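Signal recognition particle 19 kDa protein (Pyrococcus furiosus, PDB 3DLV) probably binds 7S RNA directly and helps the 54 kDa subunit join the signal recognition particle, which targets nascent membrane proteins to the cytoplasmic membrane. Local coordinates at residues S9-R14 / I27-P32; R3-P8 / M72-S77; G20-R25 / K83-I88. All coordinates share one frame; numbering follows the deposited sequence.

Contact 1 of 3, residues S9-R14 / I27-P32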
loop_
_atom_site.group_PDB
_atom_site.type_symbol
_atom_site.label_atom_id
_atom_site.label_comp_id
_atom_site.label_asym_id
_atom_site.label_seq_id
_atom_site.Cartn_x
_atom_site.Cartn_y
_atom_site.Cartn_z
ATOM N N SER A 9 -4.326 -4.476 1.840
ATOM C CA SER A 9 -5.766 -4.250 1.965
ATOM C C SER A 9 -6.085 -2.973 2.735
ATOM O O SER A 9 -7.112 -2.344 2.489
ATOM C CB SER A 9 -6.455 -5.443 2.631
ATOM O OG SER A 9 -6.483 -6.551 1.754
ATOM N N GLU A 10 -5.203 -2.595 3.660
ATOM C CA GLU A 10 -5.395 -1.404 4.487
ATOM C C GLU A 10 -5.551 -0.107 3.695
ATOM O O GLU A 10 -6.173 0.840 4.173
ATOM C CB GLU A 10 -4.248 -1.259 5.503
ATOM C CG GLU A 10 -4.313 -2.268 6.638
ATOM C CD GLU A 10 -3.014 -2.377 7.421
ATOM O OE1 GLU A 10 -1.955 -1.982 6.890
ATOM O OE2 GLU A 10 -3.054 -2.883 8.565
ATOM N N LEU A 11 -4.988 -0.051 2.494
ATOM C CA LEU A 11 -5.078 1.178 1.702
ATOM C C LEU A 11 -5.699 0.937 0.325
ATOM O O LEU A 11 -5.456 1.686 -0.616
ATOM C CB LEU A 11 -3.712 1.861 1.580
ATOM C CG LEU A 11 -2.537 1.086 0.990
ATOM C CD1 LEU A 11 -1.650 2.015 0.164
ATOM C CD2 LEU A 11 -1.720 0.391 2.072
ATOM N N ASP A 12 -6.511 -0.109 0.226
ATOM C CA ASP A 12 -7.095 -0.517 -1.045
ATOM C C ASP A 12 -8.514 0.037 -1.188
ATOM O O ASP A 12 -9.423 -0.335 -0.431
ATOM C CB ASP A 12 -7.086 -2.045 -1.154
ATOM C CG ASP A 12 -7.516 -2.545 -2.530
ATOM O OD1 ASP A 12 -7.999 -1.735 -3.354
ATOM O OD2 ASP A 12 -7.368 -3.758 -2.788
ATOM N N SER A 13 -8.693 0.929 -2.163
ATOM C CA SER A 13 -9.949 1.654 -2.336
ATOM C C SER A 13 -11.076 0.762 -2.836
ATOM O O SER A 13 -12.241 1.155 -2.797
ATOM C CB SER A 13 -9.763 2.840 -3.292
ATOM O OG SER A 13 -9.283 2.404 -4.551
ATOM N N ARG A 14 -10.731 -0.437 -3.295
ATOM C CA ARG A 14 -11.733 -1.384 -3.754
ATOM C C ARG A 14 -12.484 -1.995 -2.585
ATOM O O ARG A 14 -13.567 -2.542 -2.768
ATOM C CB ARG A 14 -11.090 -2.518 -4.546
ATOM C CG ARG A 14 -10.241 -2.075 -5.713
ATOM C CD ARG A 14 -9.118 -3.070 -5.927
ATOM N NE ARG A 14 -9.604 -4.443 -5.904
ATOM C CZ ARG A 14 -8.898 -5.478 -5.459
ATOM N NH1 ARG A 14 -7.675 -5.292 -4.983
ATOM N NH2 ARG A 14 -9.421 -6.697 -5.478
ATOM N N ILE A 27 -8.475 8.785 -0.490
ATOM C CA ILE A 27 -7.015 8.740 -0.466
ATOM C C ILE A 27 -6.512 7.369 -0.923
ATOM O O ILE A 27 -5.478 7.258 -1.576
ATOM C CB ILE A 27 -6.477 9.067 0.945
ATOM C CG1 ILE A 27 -6.886 10.488 1.351
ATOM C CG2 ILE A 27 -4.964 8.902 1.008
ATOM C CD1 ILE A 27 -6.665 10.773 2.815
ATOM N N ALA A 28 -7.283 6.333 -0.613
ATOM C CA ALA A 28 -6.930 4.958 -0.975
ATOM C C ALA A 28 -6.765 4.753 -2.485
ATOM O O ALA A 28 -7.381 5.447 -3.296
ATOM C CB ALA A 28 -7.968 3.987 -0.410
ATOM N N VAL A 29 -5.936 3.785 -2.861
ATOM C CA VAL A 29 -5.729 3.471 -4.273
ATOM C C VAL A 29 -6.236 2.069 -4.602
ATOM O O VAL A 29 -6.295 1.193 -3.732
ATOM C CB VAL A 29 -4.242 3.584 -4.682
ATOM C CG1 VAL A 29 -3.770 5.037 -4.639
ATOM C CG2 VAL A 29 -3.376 2.707 -3.789
ATOM N N GLU A 30 -6.603 1.865 -5.861
ATOM C CA GLU A 30 -7.092 0.565 -6.304
ATOM C C GLU A 30 -5.970 -0.466 -6.435
ATOM O O GLU A 30 -4.961 -0.217 -7.096
ATOM C CB GLU A 30 -7.826 0.702 -7.638
ATOM C CG GLU A 30 -8.280 -0.630 -8.209
ATOM C CD GLU A 30 -9.054 -0.486 -9.498
ATOM O OE1 GLU A 30 -9.229 0.659 -9.964
ATOM O OE2 GLU A 30 -9.485 -1.524 -10.044
ATOM N N SER A 31 -6.168 -1.625 -5.812
ATOM C CA SER A 31 -5.226 -2.750 -5.876
ATOM C C SER A 31 -3.762 -2.372 -5.649
ATOM O O SER A 31 -2.937 -2.533 -6.548
ATOM C CB SER A 31 -5.347 -3.491 -7.217
ATOM O OG SER A 31 -6.604 -4.131 -7.349
ATOM N N PRO A 32 -3.425 -1.887 -4.443
ATOM C CA PRO A 32 -2.018 -1.565 -4.166
ATOM C C PRO A 32 -1.173 -2.837 -4.177
ATOM O O PRO A 32 -1.503 -3.795 -3.478
ATOM C CB PRO A 32 -2.047 -0.980 -2.745
ATOM C CG PRO A 32 -3.503 -0.861 -2.359
ATOM C CD PRO A 32 -4.289 -1.749 -3.258
#
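The backbones of L11–S13 and V29 meet in a single beta bridge between D12 and V29, where V29 N donates to L11 O (3.1 Å) and S13 N to V29 O (2.9 Å). Both segments belong to the long irregular loop between strand 3-6 and helix 34-43, which here folds back on itself. D12 is the centre of the polar network. CG stands anti to the backbone N, beside the carbonyl carbon (chi1 -173°), turning the carboxylate toward R14; OD1 accepts from R14 N at 3.0 Å, closing an Asx turn, and from S31 N at 3.1 Å across the contact; the two donors approach from opposite faces of the carboxylate. The other oxygen, OD2, forms a salt bridge with R14 NH1 (2.7 Å). R14 bends at chi2 and chi3, laying its CD against E30 CG (3.4 Å), while S31 OG sits over one face of its guanidinium. The P32 ring crosses D12 at about a right angle, its CD 3.4 Å from D12 CG, and slides past L11. A28 CB touches both the L11 carbonyl oxygen and S13 CB. From helix 81-100, R93 donates to the carbonyl of I27 and R96 to that of E30, tying loop to helix. With two backbone N-H groups on one oxygen and an arginine on the other, the buried D12 carboxylate is fixed in rotation and probably stabilised in its charged form.

Contact 2 of 3, residues R3-P8 / M72-S77; sequences RFVVWP and MIVLES
Bends at chi2 (-74°) and chi3 (-35°) curl the M72 chain back so that its thioether lies alongside W7 and its methyl reaches V5. V5 and M72 lie on neighbouring antiparallel strands of a βαββα fold, 3-6 at the sheet's edge within the chain and 69-76 in its middle, with W7 just past the end of 3-6. F4–L75 and V6–I73 are hydrogen-bonded pairs, each with two N-H···O bonds; that from V6 N to I73 O is 2.7 Å, and that from L75 N to F4 O is 3.0 Å. Between them, V5 and V74 make a non-hydrogen-bonded pair. F4, V6, I73 and L75 face helices 34-43 and 81-100, and on this side V6 CG2 meets L75 CD1 at 3.6 Å. Further along, the F4 ring receives S77 CB obliquely, 4.0 Å from CZ; the S77 hydroxyl is engaged by Y79 N. The W7 and M72 side chains point the same way in a Met-aromatic contact, SD lying 3.5 Å from W7 CD1 and oblique to the ring. M72 CE presses on V5 CG1 at 3.3 Å, tighter than usual van der Waals contact. R3 and E76 end the ladder on the face that carries V5 and V74, their guanidinium and carboxylate planes 65° apart. There E76 OE2 sits at the guanidinium edge, accepting weak bonds from both NE and NH2 of R3, each 3.3 Å long, within a salt bridge.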
loop_
_atom_site.group_PDB
_atom_site.type_symbol
_atom_site.label_atom_id
_atom_site.label_comp_id
_atom_site.label_asym_id
_atom_site.label_seq_id
_atom_site.Cartn_x
_atom_site.Cartn_y
_atom_site.Cartn_z
ATOM N N ARG A 3 7.577 1.184 14.529
ATOM C CA ARG A 3 7.576 -0.008 13.691
ATOM C C ARG A 3 6.189 -0.633 13.654
ATOM O O ARG A 3 5.548 -0.810 14.689
ATOM C CB ARG A 3 8.604 -1.021 14.187
ATOM C CG ARG A 3 8.569 -2.344 13.448
ATOM C CD ARG A 3 9.651 -3.288 13.947
ATOM N NE ARG A 3 10.989 -2.772 13.677
ATOM C CZ ARG A 3 12.090 -3.519 13.664
ATOM N NH1 ARG A 3 12.011 -4.822 13.901
ATOM N NH2 ARG A 3 13.266 -2.967 13.409
ATOM N N PHE A 4 5.732 -0.965 12.451
ATOM C CA PHE A 4 4.414 -1.550 12.264
ATOM C C PHE A 4 4.378 -2.316 10.953
ATOM O O PHE A 4 5.316 -2.247 10.156
ATOM C CB PHE A 4 3.315 -0.475 12.286
ATOM C CG PHE A 4 3.581 0.685 11.369
ATOM C CD1 PHE A 4 4.080 1.877 11.868
ATOM C CD2 PHE A 4 3.324 0.586 10.007
ATOM C CE1 PHE A 4 4.322 2.949 11.026
ATOM C CE2 PHE A 4 3.567 1.643 9.161
ATOM C CZ PHE A 4 4.065 2.829 9.667
ATOM N N VAL A 5 3.301 -3.057 10.737
ATOM C CA VAL A 5 3.155 -3.823 9.506
ATOM C C VAL A 5 2.197 -3.111 8.564
ATOM O O VAL A 5 1.219 -2.509 9.004
ATOM C CB VAL A 5 2.644 -5.246 9.784
ATOM C CG1 VAL A 5 2.402 -5.993 8.481
ATOM C CG2 VAL A 5 3.637 -6.006 10.648
ATOM N N VAL A 6 2.502 -3.165 7.272
ATOM C CA VAL A 6 1.590 -2.681 6.254
ATOM C C VAL A 6 1.047 -3.852 5.446
ATOM O O VAL A 6 1.795 -4.686 4.931
ATOM C CB VAL A 6 2.228 -1.639 5.319
ATOM C CG1 VAL A 6 1.225 -1.234 4.251
ATOM C CG2 VAL A 6 2.694 -0.424 6.120
ATOM N N TRP A 7 -0.275 -3.898 5.373
ATOM C CA TRP A 7 -1.019 -4.925 4.673
ATOM C C TRP A 7 -1.734 -4.195 3.535
ATOM O O TRP A 7 -2.465 -3.242 3.781
ATOM C CB TRP A 7 -2.010 -5.535 5.675
ATOM C CG TRP A 7 -2.861 -6.655 5.179
ATOM C CD1 TRP A 7 -2.474 -7.709 4.399
ATOM C CD2 TRP A 7 -4.245 -6.861 5.474
ATOM N NE1 TRP A 7 -3.541 -8.547 4.174
ATOM C CE2 TRP A 7 -4.638 -8.046 4.821
ATOM C CE3 TRP A 7 -5.191 -6.150 6.217
ATOM C CZ2 TRP A 7 -5.945 -8.536 4.891
ATOM C CZ3 TRP A 7 -6.487 -6.638 6.283
ATOM C CH2 TRP A 7 -6.851 -7.817 5.620
ATOM N N PRO A 8 -1.503 -4.617 2.282
ATOM C CA PRO A 8 -2.051 -3.888 1.135
ATOM C C PRO A 8 -3.544 -3.583 1.240
ATOM O O PRO A 8 -3.961 -2.529 0.768
ATOM C CB PRO A 8 -1.791 -4.836 -0.041
ATOM C CG PRO A 8 -0.606 -5.633 0.386
ATOM C CD PRO A 8 -0.750 -5.813 1.868
ATOM N N MET A 72 2.910 -8.686 2.914
ATOM C CA MET A 72 3.064 -7.883 4.124
ATOM C C MET A 72 4.405 -7.158 4.076
ATOM O O MET A 72 5.399 -7.708 3.602
ATOM C CB MET A 72 3.034 -8.765 5.373
ATOM C CG MET A 72 2.030 -9.903 5.340
ATOM S SD MET A 72 0.309 -9.396 5.556
ATOM C CE MET A 72 0.524 -8.061 6.698
ATOM N N ILE A 73 4.429 -5.925 4.566
ATOM C CA ILE A 73 5.667 -5.155 4.649
ATOM C C ILE A 73 5.841 -4.656 6.079
ATOM O O ILE A 73 4.953 -3.993 6.614
ATOM C CB ILE A 73 5.642 -3.936 3.704
ATOM C CG1 ILE A 73 5.422 -4.370 2.249
ATOM C CG2 ILE A 73 6.932 -3.131 3.816
ATOM C CD1 ILE A 73 3.984 -4.304 1.804
ATOM N N VAL A 74 6.966 -4.986 6.707
ATOM C CA VAL A 74 7.286 -4.421 8.013
ATOM C C VAL A 74 8.141 -3.175 7.795
ATOM O O VAL A 74 9.189 -3.234 7.155
ATOM C CB VAL A 74 8.026 -5.414 8.923
ATOM C CG1 VAL A 74 8.147 -4.845 10.342
ATOM C CG2 VAL A 74 7.300 -6.751 8.940
ATOM N N LEU A 75 7.663 -2.053 8.319
ATOM C CA LEU A 75 8.287 -0.755 8.102
ATOM C C LEU A 75 8.612 -0.071 9.420
ATOM O O LEU A 75 7.978 -0.326 10.445
ATOM C CB LEU A 75 7.323 0.162 7.344
ATOM C CG LEU A 75 6.917 -0.212 5.926
ATOM C CD1 LEU A 75 5.956 0.817 5.393
ATOM C CD2 LEU A 75 8.156 -0.299 5.054
ATOM N N GLU A 76 9.596 0.817 9.381
ATOM C CA GLU A 76 9.785 1.773 10.458
ATOM C C GLU A 76 9.617 3.174 9.900
ATOM O O GLU A 76 10.280 3.540 8.936
ATOM C CB GLU A 76 11.162 1.615 11.099
ATOM C CG GLU A 76 11.211 0.521 12.138
ATOM C CD GLU A 76 12.472 0.565 12.965
ATOM O OE1 GLU A 76 13.521 0.989 12.433
ATOM O OE2 GLU A 76 12.410 0.172 14.148
ATOM N N SER A 77 8.715 3.948 10.496
ATOM C CA SER A 77 8.455 5.309 10.025
ATOM C C SER A 77 8.569 6.312 11.164
ATOM O O SER A 77 8.280 5.980 12.312
ATOM C CB SER A 77 7.056 5.397 9.415
ATOM O OG SER A 77 6.575 6.725 9.415
#

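Contact 3 of 3, residues G20-R25 / K83-I88; sequences GRIVPR and KSLKLI
I22 and V23, the two residues that pack on L85 of the facing helix, both give their backbone N-H to one acceptor, the carbonyl oxygen of E10. This double grip ties 20-25 to segment 9-14, and a further bond lies within 20-25 itself: R21 NH1 donates to V23 O at 3.1 Å with an N-H···O angle of 160°. The acceptor lies at the edge of the guanidinium, nearly in its plane, and the bond links R21 to the carbonyl two residues on, while the V23 side chain turns toward the helix. R21 NE in turn binds L15 O, which limits rotation of the guanidinium. Across the contact itself, the interaction is apolar. V23 sends CG2, the branch anti to its carbonyl carbon, against L85 CB at 3.6 Å; this is the closest approach between the two segments. I22 crosses L85 at about a right angle, and both its CD1 and CG2 come within 4.1 Å of L85 CD1, so that this leucine methyl meets two branches of a single isoleucine. One residue further along the helix, K86 keeps its chain extended beyond CG and passes across the P24 ring, CE standing 3.7 Å from CD; the lysine contributes here through its methylenes. V23 and L85 are buried and also touch L11 and V6 respectively, carrying the apolar packing on toward the sheet. This is plain loop-on-helix packing in an SRP19 domain: the irregular segment after strand 3-6 covers a flank of helix 81-100, the C-terminal helix of the βαββα fold.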
loop_
_atom_site.group_PDB
_atom_site.type_symbol
_atom_site.label_atom_id
_atom_site.label_comp_id
_atom_site.label_asym_id
_atom_site.label_seq_id
_atom_site.Cartn_x
_atom_site.Cartn_y
_atom_site.Cartn_z
ATOM N N GLY A 20 -11.194 -4.493 5.726
ATOM C CA GLY A 20 -9.821 -4.184 6.082
ATOM C C GLY A 20 -9.274 -2.816 5.740
ATOM O O GLY A 20 -8.216 -2.442 6.237
ATOM N N ARG A 21 -9.965 -2.067 4.889
ATOM C CA ARG A 21 -9.463 -0.749 4.526
ATOM C C ARG A 21 -9.458 0.173 5.744
ATOM O O ARG A 21 -10.457 0.267 6.462
ATOM C CB ARG A 21 -10.268 -0.138 3.367
ATOM C CG ARG A 21 -9.828 1.282 3.008
ATOM C CD ARG A 21 -10.509 1.796 1.755
ATOM N NE ARG A 21 -11.960 1.661 1.822
ATOM C CZ ARG A 21 -12.770 2.518 2.426
ATOM N NH1 ARG A 21 -12.277 3.593 3.025
ATOM N NH2 ARG A 21 -14.079 2.299 2.431
ATOM N N ILE A 22 -8.322 0.835 5.970
ATOM C CA ILE A 22 -8.150 1.801 7.050
ATOM C C ILE A 22 -8.158 3.231 6.507
ATOM O O ILE A 22 -8.699 4.142 7.131
ATOM C CB ILE A 22 -6.790 1.594 7.749
ATOM C CG1 ILE A 22 -6.760 0.273 8.514
ATOM C CG2 ILE A 22 -6.468 2.762 8.669
ATOM C CD1 ILE A 22 -5.431 0.025 9.219
ATOM N N VAL A 23 -7.546 3.414 5.341
ATOM C CA VAL A 23 -7.345 4.734 4.744
ATOM C C VAL A 23 -8.647 5.282 4.156
ATOM O O VAL A 23 -9.420 4.538 3.553
ATOM C CB VAL A 23 -6.258 4.669 3.648
ATOM C CG1 VAL A 23 -6.100 6.002 2.952
ATOM C CG2 VAL A 23 -4.932 4.221 4.247
ATOM N N PRO A 24 -8.906 6.589 4.344
ATOM C CA PRO A 24 -10.132 7.197 3.805
ATOM C C PRO A 24 -10.316 6.875 2.327
ATOM O O PRO A 24 -9.340 6.837 1.589
ATOM C CB PRO A 24 -9.882 8.697 3.990
ATOM C CG PRO A 24 -8.987 8.775 5.182
ATOM C CD PRO A 24 -8.101 7.556 5.113
ATOM N N ARG A 25 -11.558 6.670 1.897
ATOM C CA ARG A 25 -11.840 6.217 0.537
ATOM C C ARG A 25 -11.172 7.050 -0.561
ATOM O O ARG A 25 -10.667 6.503 -1.540
ATOM C CB ARG A 25 -13.354 6.148 0.302
ATOM C CG ARG A 25 -14.055 7.496 0.392
ATOM C CD ARG A 25 -15.552 7.364 0.158
ATOM N NE ARG A 25 -16.218 6.679 1.260
ATOM C CZ ARG A 25 -16.922 7.291 2.207
ATOM N NH1 ARG A 25 -17.062 8.611 2.186
ATOM N NH2 ARG A 25 -17.491 6.584 3.172
ATOM N N LYS A 83 -1.036 8.063 9.477
ATOM C CA LYS A 83 -0.411 9.074 8.620
ATOM C C LYS A 83 0.543 8.450 7.594
ATOM O O LYS A 83 0.602 8.877 6.436
ATOM C CB LYS A 83 0.345 10.108 9.467
ATOM C CG LYS A 83 1.045 11.184 8.646
ATOM C CD LYS A 83 1.709 12.230 9.527
ATOM C CE LYS A 83 0.679 13.011 10.338
ATOM N NZ LYS A 83 1.309 13.949 11.320
ATOM N N SER A 84 1.303 7.447 8.025
ATOM C CA SER A 84 2.202 6.746 7.115
ATOM C C SER A 84 1.436 6.111 5.952
ATOM O O SER A 84 1.874 6.178 4.804
ATOM C CB SER A 84 2.999 5.686 7.879
ATOM O OG SER A 84 3.849 6.309 8.830
ATOM N N LEU A 85 0.308 5.480 6.262
ATOM C CA LEU A 85 -0.523 4.830 5.248
ATOM C C LEU A 85 -1.073 5.828 4.245
ATOM O O LEU A 85 -1.129 5.553 3.052
ATOM C CB LEU A 85 -1.694 4.091 5.896
ATOM C CG LEU A 85 -1.363 2.822 6.676
ATOM C CD1 LEU A 85 -2.628 2.234 7.289
ATOM C CD2 LEU A 85 -0.688 1.827 5.766
ATOM N N LYS A 86 -1.499 6.982 4.740
ATOM C CA LYS A 86 -1.990 8.043 3.863
ATOM C C LYS A 86 -0.911 8.549 2.921
ATOM O O LYS A 86 -1.178 8.764 1.741
ATOM C CB LYS A 86 -2.585 9.200 4.674
ATOM C CG LYS A 86 -3.804 8.772 5.489
ATOM C CD LYS A 86 -4.439 9.922 6.262
ATOM C CE LYS A 86 -5.604 9.426 7.118
ATOM N NZ LYS A 86 -6.281 10.542 7.832
ATOM N N LEU A 87 0.305 8.732 3.434
ATOM C CA LEU A 87 1.427 9.178 2.599
ATOM C C LEU A 87 1.796 8.132 1.553
ATOM O O LEU A 87 2.105 8.467 0.409
ATOM C CB LEU A 87 2.651 9.492 3.454
ATOM C CG LEU A 87 2.482 10.627 4.463
ATOM C CD1 LEU A 87 3.646 10.641 5.454
ATOM C CD2 LEU A 87 2.356 11.963 3.743
ATOM N N ILE A 88 1.766 6.864 1.958
ATOM C CA ILE A 88 2.059 5.767 1.051
ATOM C C ILE A 88 1.039 5.727 -0.098
ATOM O O ILE A 88 1.406 5.660 -1.272
ATOM C CB ILE A 88 2.085 4.419 1.816
ATOM C CG1 ILE A 88 3.335 4.342 2.698
ATOM C CG2 ILE A 88 2.047 3.248 0.845
ATOM C CD1 ILE A 88 3.412 3.102 3.579
#

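From the N terminus, strand 3-6 enters the sheet and, through contact 2, pairs with strand 69-76, closing a loop that spans most of the chain. Contact 1 is nested inside that loop: it closes a much shorter one, bringing 9-14 back to 27-32 before helix 34-43 begins. Contact 3 crosses both, because 20-25 lies within each loop while 83-88 lies beyond their ends on helix 81-100. The three are joined physically: L11 touches V6, P32 lies against the P8 carbonyl, L75 packs on I88, and the S77 and S84 hydroxyls are probably hydrogen-bonded. Sheet, long loop and C-terminal helix are thus tied into one compact domain.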